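Local coordinates for ABC-type branched-chain amino acid transport systems periplasmic component-like protein (Thermomonospora curvata, PDB 4N03) that probably serves as the substrate-binding component of an ABC transporter, capturing a fatty acid such as palmitic acid for uptake, at residues M247-S259 against P269-G281. Sequence-based numbering, arbitrary orientation.
With PLM (palmitic acid), chain B.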
loop_
_atom_site.group_PDB
_atom_site.type_symbol
_atom_site.label_atom_id
_atom_site.label_comp_id
_atom_site.label_asym_id
_atom_site.label_seq_id
_atom_site.Cartn_x
_atom_site.Cartn_y
_atom_site.Cartn_z
HETATM N N MSE A 247 -29.653 1.753 0.839
HETATM C CA MSE A 247 -28.955 0.499 1.190
HETATM C C MSE A 247 -28.289 0.714 2.517
HETATM O O MSE A 247 -27.650 1.765 2.768
HETATM C CB MSE A 247 -27.931 0.157 0.124
HETATM C CG MSE A 247 -28.688 -0.146 -1.157
HETATM SE SE MSE A 247 -27.488 -0.678 -2.584
HETATM C CE MSE A 247 -27.099 -2.518 -2.088
ATOM N N LYS A 248 -28.390 -0.287 3.379
ATOM C CA LYS A 248 -27.824 -0.191 4.721
ATOM C C LYS A 248 -26.683 -1.163 4.987
ATOM O O LYS A 248 -26.122 -1.173 6.068
ATOM C CB LYS A 248 -28.900 -0.370 5.788
ATOM C CG LYS A 248 -30.068 0.612 5.679
ATOM C CD LYS A 248 -29.627 2.074 5.779
ATOM C CE LYS A 248 -30.770 3.086 5.601
ATOM N NZ LYS A 248 -30.152 4.427 5.692
ATOM N N GLN A 249 -26.286 -1.905 3.972
ATOM C CA GLN A 249 -25.211 -2.885 4.140
ATOM C C GLN A 249 -23.915 -2.204 4.507
ATOM O O GLN A 249 -23.594 -1.147 3.936
ATOM C CB GLN A 249 -25.013 -3.642 2.837
ATOM C CG GLN A 249 -26.171 -4.526 2.376
ATOM C CD GLN A 249 -27.192 -3.850 1.498
ATOM O OE1 GLN A 249 -27.369 -2.633 1.571
ATOM N NE2 GLN A 249 -27.839 -4.605 0.637
ATOM N N PRO A 250 -23.108 -2.793 5.351
ATOM C CA PRO A 250 -21.773 -2.232 5.553
ATOM C C PRO A 250 -20.930 -2.343 4.291
ATOM O O PRO A 250 -21.099 -3.293 3.492
ATOM C CB PRO A 250 -21.213 -3.123 6.662
ATOM C CG PRO A 250 -21.838 -4.438 6.417
ATOM C CD PRO A 250 -23.257 -4.091 6.027
ATOM N N ILE A 251 -20.013 -1.390 4.131
ATOM C CA ILE A 251 -19.017 -1.377 3.090
ATOM C C ILE A 251 -17.659 -1.598 3.679
ATOM O O ILE A 251 -17.298 -0.923 4.649
ATOM C CB ILE A 251 -19.053 -0.063 2.265
ATOM C CG1 ILE A 251 -20.407 0.111 1.580
ATOM C CG2 ILE A 251 -17.956 -0.053 1.246
ATOM C CD1 ILE A 251 -20.677 1.509 1.062
ATOM N N LEU A 252 -16.889 -2.534 3.136
ATOM C CA LEU A 252 -15.531 -2.828 3.559
ATOM C C LEU A 252 -14.616 -2.695 2.380
ATOM O O LEU A 252 -14.773 -3.411 1.385
ATOM C CB LEU A 252 -15.458 -4.251 4.132
ATOM C CG LEU A 252 -14.075 -4.738 4.551
ATOM C CD1 LEU A 252 -13.562 -3.942 5.735
ATOM C CD2 LEU A 252 -14.098 -6.231 4.796
ATOM N N GLY A 253 -13.655 -1.786 2.437
ATOM C CA GLY A 253 -12.726 -1.536 1.379
ATOM C C GLY A 253 -11.336 -2.023 1.643
ATOM O O GLY A 253 -10.912 -2.123 2.791
ATOM N N SER A 254 -10.608 -2.268 0.565
ATOM C CA SER A 254 -9.201 -2.483 0.621
ATOM C C SER A 254 -8.509 -1.128 0.966
ATOM O O SER A 254 -9.118 -0.075 0.992
ATOM C CB SER A 254 -8.682 -3.046 -0.688
ATOM O OG SER A 254 -9.221 -4.326 -0.983
ATOM N N ASN A 255 -7.203 -1.218 1.198
ATOM C CA ASN A 255 -6.523 -0.128 1.898
ATOM C C ASN A 255 -6.453 1.191 1.178
ATOM O O ASN A 255 -6.223 2.226 1.810
ATOM C CB ASN A 255 -5.141 -0.552 2.415
ATOM C CG ASN A 255 -4.137 -0.852 1.322
ATOM O OD1 ASN A 255 -4.143 -0.212 0.291
ATOM N ND2 ASN A 255 -3.239 -1.804 1.585
ATOM N N SER A 256 -6.676 1.206 -0.129
ATOM C CA SER A 256 -6.546 2.415 -0.939
ATOM C C SER A 256 -7.875 2.938 -1.425
ATOM O O SER A 256 -7.909 3.914 -2.206
ATOM C CB SER A 256 -5.625 2.193 -2.124
ATOM O OG SER A 256 -6.201 1.276 -3.036
ATOM N N ALA A 257 -8.980 2.385 -0.957
ATOM C CA ALA A 257 -10.320 2.752 -1.420
ATOM C C ALA A 257 -10.865 3.966 -0.638
ATOM O O ALA A 257 -12.012 3.951 -0.198
ATOM C CB ALA A 257 -11.269 1.559 -1.342
ATOM N N TYR A 258 -10.045 5.001 -0.454
ATOM C CA TYR A 258 -10.364 6.183 0.359
ATOM C C TYR A 258 -9.216 7.155 0.269
ATOM O O TYR A 258 -8.079 6.778 0.251
ATOM C CB TYR A 258 -10.582 5.768 1.823
ATOM C CG TYR A 258 -10.767 6.940 2.707
ATOM C CD1 TYR A 258 -11.919 7.703 2.615
ATOM C CD2 TYR A 258 -9.840 7.298 3.662
ATOM C CE1 TYR A 258 -12.070 8.854 3.405
ATOM C CE2 TYR A 258 -10.020 8.420 4.468
ATOM C CZ TYR A 258 -11.147 9.169 4.340
ATOM O OH TYR A 258 -11.360 10.295 5.129
ATOM N N SER A 259 -9.555 8.450 0.231
ATOM C CA SER A 259 -8.633 9.562 0.461
ATOM C C SER A 259 -9.410 10.576 1.287
ATOM O O SER A 259 -10.604 10.751 1.116
ATOM C CB SER A 259 -8.239 10.180 -0.887
ATOM O OG SER A 259 -9.376 10.805 -1.484
ATOM N N PRO A 269 -20.956 12.122 4.052
ATOM C CA PRO A 269 -21.859 11.390 4.945
ATOM C C PRO A 269 -21.914 9.880 4.676
ATOM O O PRO A 269 -22.201 9.111 5.585
ATOM C CB PRO A 269 -23.246 12.043 4.709
ATOM C CG PRO A 269 -22.990 13.185 3.859
ATOM C CD PRO A 269 -21.647 13.175 3.297
ATOM N N ALA A 270 -21.644 9.496 3.438
ATOM C CA ALA A 270 -21.603 8.073 3.059
ATOM C C ALA A 270 -20.256 7.413 3.335
ATOM O O ALA A 270 -20.145 6.190 3.135
ATOM C CB ALA A 270 -21.937 7.932 1.590
ATOM N N LEU A 271 -19.303 8.173 3.865
ATOM C CA LEU A 271 -18.011 7.632 4.207
ATOM C C LEU A 271 -17.770 7.601 5.705
ATOM O O LEU A 271 -17.003 6.768 6.184
ATOM C CB LEU A 271 -16.884 8.400 3.504
ATOM C CG LEU A 271 -16.965 8.299 1.978
ATOM C CD1 LEU A 271 -16.037 9.342 1.396
ATOM C CD2 LEU A 271 -16.671 6.870 1.481
ATOM N N VAL A 272 -18.403 8.490 6.492
ATOM C CA VAL A 272 -18.103 8.597 7.929
ATOM C C VAL A 272 -18.995 7.754 8.817
ATOM O O VAL A 272 -18.828 7.734 10.032
ATOM C CB VAL A 272 -18.069 10.055 8.409
ATOM C CG1 VAL A 272 -16.971 10.842 7.699
ATOM C CG2 VAL A 272 -19.433 10.695 8.296
ATOM N N GLU A 273 -19.918 7.031 8.194
ATOM C CA GLU A 273 -20.624 5.931 8.856
ATOM C C GLU A 273 -20.841 4.794 7.881
ATOM O O GLU A 273 -21.098 5.047 6.729
ATOM C CB GLU A 273 -21.974 6.340 9.445
ATOM C CG GLU A 273 -22.984 6.801 8.468
ATOM C CD GLU A 273 -24.372 7.030 9.078
ATOM O OE1 GLU A 273 -24.890 6.169 9.814
ATOM O OE2 GLU A 273 -24.987 8.062 8.752
ATOM N N GLY A 274 -20.705 3.573 8.369
ATOM C CA GLY A 274 -20.993 2.382 7.570
ATOM C C GLY A 274 -19.954 1.989 6.558
ATOM O O GLY A 274 -20.238 1.069 5.772
ATOM N N PHE A 275 -18.788 2.592 6.609
ATOM C CA PHE A 275 -17.727 2.412 5.634
ATOM C C PHE A 275 -16.417 2.175 6.368
ATOM O O PHE A 275 -15.950 3.024 7.170
ATOM C CB PHE A 275 -17.643 3.663 4.743
ATOM C CG PHE A 275 -16.660 3.563 3.626
ATOM C CD1 PHE A 275 -15.342 3.833 3.841
ATOM C CD2 PHE A 275 -17.042 3.251 2.342
ATOM C CE1 PHE A 275 -14.417 3.770 2.854
ATOM C CE2 PHE A 275 -16.109 3.189 1.339
ATOM C CZ PHE A 275 -14.786 3.412 1.582
ATOM N N PHE A 276 -15.843 0.993 6.152
ATOM C CA PHE A 276 -14.673 0.571 6.855
ATOM C C PHE A 276 -13.584 0.184 5.867
ATOM O O PHE A 276 -13.893 -0.272 4.764
ATOM C CB PHE A 276 -15.046 -0.627 7.763
ATOM C CG PHE A 276 -16.172 -0.321 8.699
ATOM C CD1 PHE A 276 -15.919 0.422 9.844
ATOM C CD2 PHE A 276 -17.448 -0.692 8.428
ATOM C CE1 PHE A 276 -16.924 0.747 10.712
ATOM C CE2 PHE A 276 -18.477 -0.353 9.273
ATOM C CZ PHE A 276 -18.211 0.367 10.426
ATOM N N ILE A 277 -12.336 0.293 6.272
ATOM C CA ILE A 277 -11.182 -0.025 5.462
ATOM C C ILE A 277 -10.287 -0.991 6.207
ATOM O O ILE A 277 -9.934 -0.781 7.366
ATOM C CB ILE A 277 -10.369 1.245 5.112
ATOM C CG1 ILE A 277 -11.171 2.241 4.259
ATOM C CG2 ILE A 277 -9.052 0.906 4.422
ATOM C CD1 ILE A 277 -11.448 1.754 2.834
ATOM N N ALA A 278 -9.948 -2.099 5.541
ATOM C CA ALA A 278 -9.000 -3.084 6.062
ATOM C C ALA A 278 -7.616 -2.718 5.545
ATOM O O ALA A 278 -7.416 -2.578 4.362
ATOM C CB ALA A 278 -9.370 -4.460 5.594
ATOM N N THR A 279 -6.679 -2.484 6.474
ATOM C CA THR A 279 -5.360 -2.042 6.099
ATOM C C THR A 279 -4.339 -2.443 7.138
ATOM O O THR A 279 -4.630 -2.384 8.337
ATOM C CB THR A 279 -5.332 -0.498 5.952
ATOM O OG1 THR A 279 -3.997 -0.106 5.646
ATOM C CG2 THR A 279 -5.833 0.236 7.183
ATOM N N ALA A 280 -3.140 -2.824 6.711
ATOM C CA ALA A 280 -2.049 -3.106 7.620
ATOM C C ALA A 280 -1.405 -1.832 8.185
ATOM O O ALA A 280 -0.610 -1.917 9.096
ATOM C CB ALA A 280 -0.957 -3.900 6.923
ATOM N N GLY A 281 -1.709 -0.667 7.589
ATOM C CA GLY A 281 -1.096 0.593 7.988
ATOM C C GLY A 281 -1.913 1.377 8.993
ATOM O O GLY A 281 -3.123 1.468 8.893
HETATM C C1 PLM B . -2.826 -1.579 -6.399
HETATM O O1 PLM B . -2.308 -2.468 -5.673
HETATM O O2 PLM B . -2.701 -1.515 -7.641
HETATM C C2 PLM B . -3.502 -0.411 -5.720
HETATM C C3 PLM B . -2.361 0.607 -5.282
HETATM C C4 PLM B . -2.868 1.722 -4.396
HETATM C C5 PLM B . -1.807 2.707 -4.043
HETATM C C6 PLM B . -2.158 3.844 -3.059
HETATM C C7 PLM B . -1.834 3.427 -1.630
HETATM C C8 PLM B . -2.301 4.364 -0.552
HETATM C C9 PLM B . -1.718 4.114 0.827
HETATM C CA PLM B . -2.530 3.147 1.720
HETATM C CB PLM B . -1.634 2.767 2.966
HETATM C CC PLM B . -1.531 1.223 3.139
HETATM C CD PLM B . -0.323 0.760 3.926
HETATM C CE PLM B . -0.147 -0.743 4.099
HETATM C CF PLM B . 1.333 -1.095 4.315
HETATM C CG PLM B . 1.806 -0.991 5.754
HETATM O O HOH W 1 -2.876 -3.357 3.953
HETATM O O HOH W 2 -6.569 -3.991 2.110
#
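Strands 251-253 and 275-279 pair in parallel as neighbours in the mixed sheet of one lobe of this periplasmic binding protein, joined by a beta-alpha-beta crossover through the short helix 268-271. Four backbone hydrogen bonds zip them together: Ile-251 N to Gly-274 O, Phe-276 N to Ile-251 O, Gly-253 N to Phe-276 O and Ala-278 N to Gly-253 O, the last 2.9 Å long. Strands 225-229 and 370-375 flank the pair.

On one face, the Phe-275 ring has Leu-271 CD2 3.6 Å above its centre, while Ile-251 CG2 approaches Phe-275 CD2 obliquely at 3.6 Å. With chi1 at -175° the ring swings away from its own backbone N, and its edge meets Ala-257 O, which lies in plane, 3.3 Å from Phe-275 CZ; this buried carbonyl has no hydrogen-bond partner. In the conformer given, one of two for Ile-277, CD1 packs against the 254-257 turn, 3.5 Å from Ser-254 O, and touches Tyr-258 CB. On the other face Leu-252 CD1 reaches Phe-276 CB and Ala-278 CB, with Met-152 of helix 148-161 packed against Leu-252 and Ala-278.

The C-terminal ends of both strands lead to the palmitic acid, whose chain passes Asn-255, Ser-256 and Thr-279. Asn-255 CB rests on Thr-279, whose OG1 accepts from Gly-281 N in an ST turn. One water bridges Asn-255 ND2 and Ala-280 N, accepting from both, and Asn-255 CG lies 3.8 Å from CC of the palmitic acid.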